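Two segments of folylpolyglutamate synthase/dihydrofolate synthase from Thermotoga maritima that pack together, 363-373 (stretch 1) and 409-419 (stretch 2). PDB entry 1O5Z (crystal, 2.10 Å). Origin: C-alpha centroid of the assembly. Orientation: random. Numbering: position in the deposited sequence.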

# COMPACT_ATOMS: atom_id res chain seq x y z
N LYS A 363 -13.74 -7.50 18.07
CA LYS A 363 -12.34 -7.98 18.05
C LYS A 363 -11.54 -7.38 19.20
O LYS A 363 -10.62 -8.01 19.74
CB LYS A 363 -11.67 -7.67 16.70
CG LYS A 363 -12.37 -8.27 15.47
CD LYS A 363 -12.74 -9.75 15.65
CE LYS A 363 -13.43 -10.29 14.41
NZ LYS A 363 -13.67 -11.73 14.47
N TYR A 364 -11.95 -6.18 19.60
CA TYR A 364 -11.18 -5.36 20.51
C TYR A 364 -11.55 -5.48 21.97
O TYR A 364 -10.99 -4.75 22.81
CB TYR A 364 -11.30 -3.90 20.09
CG TYR A 364 -10.71 -3.67 18.75
CD1 TYR A 364 -11.41 -2.99 17.78
CD2 TYR A 364 -9.47 -4.20 18.42
CE1 TYR A 364 -10.89 -2.80 16.54
CE2 TYR A 364 -8.93 -4.01 17.17
CZ TYR A 364 -9.65 -3.31 16.23
OH TYR A 364 -9.13 -3.09 14.98
N THR A 365 -12.43 -6.42 22.29
CA THR A 365 -12.81 -6.63 23.67
C THR A 365 -11.64 -7.22 24.45
O THR A 365 -10.88 -8.01 23.92
CB THR A 365 -14.13 -7.51 23.80
OG1 THR A 365 -13.94 -8.87 23.31
CG2 THR A 365 -15.26 -6.92 22.96
N GLY A 366 -11.51 -6.83 25.71
CA GLY A 366 -10.53 -7.45 26.59
C GLY A 366 -9.10 -7.00 26.37
O GLY A 366 -8.19 -7.61 26.91
N ILE A 367 -8.89 -5.93 25.59
CA ILE A 367 -7.52 -5.49 25.25
C ILE A 367 -7.17 -4.13 25.79
O ILE A 367 -6.04 -3.89 26.20
CB ILE A 367 -7.32 -5.49 23.71
CG1 ILE A 367 -7.32 -6.90 23.17
CG2 ILE A 367 -6.00 -4.86 23.31
CD1 ILE A 367 -7.41 -6.91 21.70
N PHE A 368 -8.13 -3.21 25.77
CA PHE A 368 -7.83 -1.82 26.03
C PHE A 368 -8.23 -1.42 27.42
O PHE A 368 -9.23 -1.90 27.96
CB PHE A 368 -8.50 -0.95 24.99
CG PHE A 368 -7.98 -1.20 23.65
CD1 PHE A 368 -6.80 -0.62 23.24
CD2 PHE A 368 -8.61 -2.10 22.80
CE1 PHE A 368 -6.30 -0.87 21.99
CE2 PHE A 368 -8.09 -2.36 21.54
CZ PHE A 368 -6.95 -1.74 21.15
N GLU A 369 -7.43 -0.56 28.00
CA GLU A 369 -7.69 -0.01 29.27
C GLU A 369 -8.69 1.13 29.08
O GLU A 369 -9.29 1.56 30.01
CB GLU A 369 -6.39 0.56 29.79
CG GLU A 369 -6.21 0.51 31.27
CD GLU A 369 -5.89 -0.87 31.71
OE1 GLU A 369 -6.04 -1.13 32.92
OE2 GLU A 369 -5.50 -1.68 30.83
N ARG A 370 -8.83 1.64 27.88
CA ARG A 370 -9.62 2.83 27.66
C ARG A 370 -10.03 2.86 26.20
O ARG A 370 -9.20 2.58 25.31
CB ARG A 370 -8.78 4.06 27.98
CG ARG A 370 -9.52 5.38 27.87
CD ARG A 370 -8.65 6.55 28.22
NE ARG A 370 -9.34 7.82 27.99
CZ ARG A 370 -8.72 8.96 27.84
NH1 ARG A 370 -7.41 9.00 27.85
NH2 ARG A 370 -9.41 10.08 27.64
N VAL A 371 -11.31 3.15 25.98
CA VAL A 371 -11.89 3.15 24.66
C VAL A 371 -12.58 4.49 24.44
O VAL A 371 -13.40 4.95 25.23
CB VAL A 371 -12.86 1.96 24.43
CG1 VAL A 371 -13.47 1.99 23.02
CG2 VAL A 371 -12.13 0.62 24.66
N ILE A 372 -12.17 5.11 23.34
CA ILE A 372 -12.66 6.37 22.89
C ILE A 372 -13.16 6.18 21.46
O ILE A 372 -12.41 5.82 20.60
CB ILE A 372 -11.54 7.41 22.88
CG1 ILE A 372 -10.89 7.53 24.26
CG2 ILE A 372 -12.07 8.74 22.37
CD1 ILE A 372 -9.63 8.36 24.24
N VAL A 373 -14.45 6.43 21.25
CA VAL A 373 -15.06 6.41 19.96
C VAL A 373 -14.99 7.85 19.49
O VAL A 373 -15.26 8.79 20.25
CB VAL A 373 -16.55 5.97 20.03
CG1 VAL A 373 -17.15 5.89 18.64
CG2 VAL A 373 -16.68 4.61 20.76
N GLU A 409 -5.02 13.52 21.53
CA GLU A 409 -4.38 14.43 22.47
C GLU A 409 -4.64 14.02 23.92
O GLU A 409 -3.81 14.26 24.80
CB GLU A 409 -4.81 15.89 22.17
CG GLU A 409 -4.16 16.96 23.03
CD GLU A 409 -4.75 17.00 24.43
OE1 GLU A 409 -4.09 17.54 25.36
OE2 GLU A 409 -5.87 16.48 24.61
N SER A 410 -5.77 13.35 24.14
CA SER A 410 -6.29 13.02 25.46
C SER A 410 -5.70 11.77 26.11
O SER A 410 -5.89 11.54 27.31
CB SER A 410 -7.80 12.88 25.33
OG SER A 410 -8.28 14.20 25.04
N THR A 411 -4.99 10.97 25.33
CA THR A 411 -4.40 9.75 25.87
C THR A 411 -3.00 9.98 26.42
O THR A 411 -2.28 10.89 26.02
CB THR A 411 -4.40 8.66 24.82
OG1 THR A 411 -3.79 9.11 23.62
CG2 THR A 411 -5.82 8.35 24.38
N GLU A 412 -2.66 9.12 27.38
CA GLU A 412 -1.34 8.99 27.98
C GLU A 412 -0.70 7.68 27.51
O GLU A 412 0.53 7.63 27.28
CB GLU A 412 -1.47 8.92 29.50
CG GLU A 412 -2.41 9.95 30.10
CD GLU A 412 -1.77 11.33 30.21
OE1 GLU A 412 -1.16 11.81 29.22
OE2 GLU A 412 -1.87 11.93 31.30
N ARG A 413 -1.53 6.63 27.41
CA ARG A 413 -1.10 5.31 27.08
C ARG A 413 -0.77 5.22 25.63
O ARG A 413 -1.23 6.01 24.84
CB ARG A 413 -2.19 4.29 27.38
CG ARG A 413 -2.57 4.15 28.84
CD ARG A 413 -3.90 3.40 28.99
NE ARG A 413 -4.36 3.21 30.36
CZ ARG A 413 -5.39 3.84 30.93
NH1 ARG A 413 -6.12 4.74 30.30
NH2 ARG A 413 -5.69 3.55 32.19
N ALA A 414 0.04 4.22 25.29
CA ALA A 414 0.17 3.80 23.92
C ALA A 414 -1.25 3.64 23.28
O ALA A 414 -2.12 2.92 23.81
CB ALA A 414 0.99 2.51 23.85
N THR A 415 -1.48 4.36 22.16
CA THR A 415 -2.82 4.56 21.62
C THR A 415 -2.93 3.95 20.25
O THR A 415 -2.13 4.26 19.38
CB THR A 415 -3.13 6.04 21.53
OG1 THR A 415 -3.18 6.59 22.84
CG2 THR A 415 -4.53 6.29 20.98
N VAL A 416 -3.94 3.09 20.07
CA VAL A 416 -4.26 2.45 18.82
C VAL A 416 -5.34 3.31 18.15
O VAL A 416 -6.41 3.49 18.69
CB VAL A 416 -4.80 1.02 19.02
CG1 VAL A 416 -5.28 0.44 17.69
CG2 VAL A 416 -3.76 0.12 19.68
N VAL A 417 -5.03 3.84 16.97
CA VAL A 417 -5.95 4.60 16.17
C VAL A 417 -6.37 3.73 14.97
O VAL A 417 -5.57 3.40 14.10
CB VAL A 417 -5.30 5.93 15.70
CG1 VAL A 417 -6.28 6.74 14.86
CG2 VAL A 417 -4.84 6.75 16.89
N THR A 418 -7.64 3.38 14.91
CA THR A 418 -8.10 2.43 13.93
C THR A 418 -9.60 2.56 13.64
O THR A 418 -10.29 3.36 14.22
CB THR A 418 -7.70 1.00 14.46
OG1 THR A 418 -7.91 0.05 13.43
CG2 THR A 418 -8.56 0.48 15.60
N GLY A 419 -10.09 1.76 12.71
CA GLY A 419 -11.52 1.74 12.36
C GLY A 419 -11.79 2.16 10.94
O GLY A 419 -12.77 1.74 10.36
O HOH W 1 -10.25 -1.49 13.24

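The two stretches meet almost entirely through side chains. Their backbones stay about 9 Å apart at the nearest CA pairs, and the 443 Å² buried between them is contributed by residues that reach across this gap.

The one direct hydrogen bond comes from Arg370. Its chi1, chi2 and chi3 are all t, so the chain is fully extended and carries the guanidinium past Thr411 to the backbone of Ser410, where NH1 of Arg370 donates to O of Ser410 at 3.0 Å with a nearly straight angle of 173°. The carbonyl oxygen lies at the edge of the guanidinium, near its plane, which is where the N-H bonds point. NE and NH2 of Arg370 are hydrogen-bonded elsewhere in the structure, so the extended rotamer is held along its polar end. An arginine suits this place because it combines the length to span the gap with several donors.

Arg413 reaches in the other direction. CA-to-CB of Arg413 points toward stretch 1; chi1 is m, chi2 and chi3 t carry the chain on, and a chi4 of 108° turns the guanidinium so that one face lies against CG of Glu369 (NH2 of Arg413 to CG of Glu369, 3.2 Å). NH1 of Arg413 lies 3.6 Å from CB of Arg370. The contact with Glu369 is thus made with the aliphatic part of that side chain: CA-to-CB of Glu369 points toward stretch 2, but the chain end leads away.

Beside the arginines are buried, less polar contacts. Phe368 starts sideways, yet chi1 of -64° (m) and chi2 of -81° bring the end of its ring nearer, and CE1 of Phe368 meets CG2 of Val416 at 3.6 Å. The methyl sits at the ring edge, near its plane. Val416, in the strand, points toward stretch 1 and adopts t. Both side chains offer carbon surfaces with no polar group to satisfy. Ile372, with chi1 m and chi2 t, is long enough to extend CD1 to 3.8 Å from CG2 of Thr411. Thr411 is p, and its OG1 is hydrogen-bonded elsewhere in the structure.

Tyr364 and Thr418 combine both kinds of contact. CA-to-CB of Tyr364 points toward stretch 2, and with chi1 m the OH of Tyr364 comes to 3.7 Å from CG2 of Thr418. A water bridges the pair, 2.6 Å from OH of Tyr364 and 2.8 Å from OG1 of Thr418, to which it donates. Tyrosine suits this place by pairing a ring with a hydroxyl the water can serve. The t rotamer of Thr418 lets its methyl pack while its hydroxyl accepts from the water, so both buried hydroxyl groups have a polar partner.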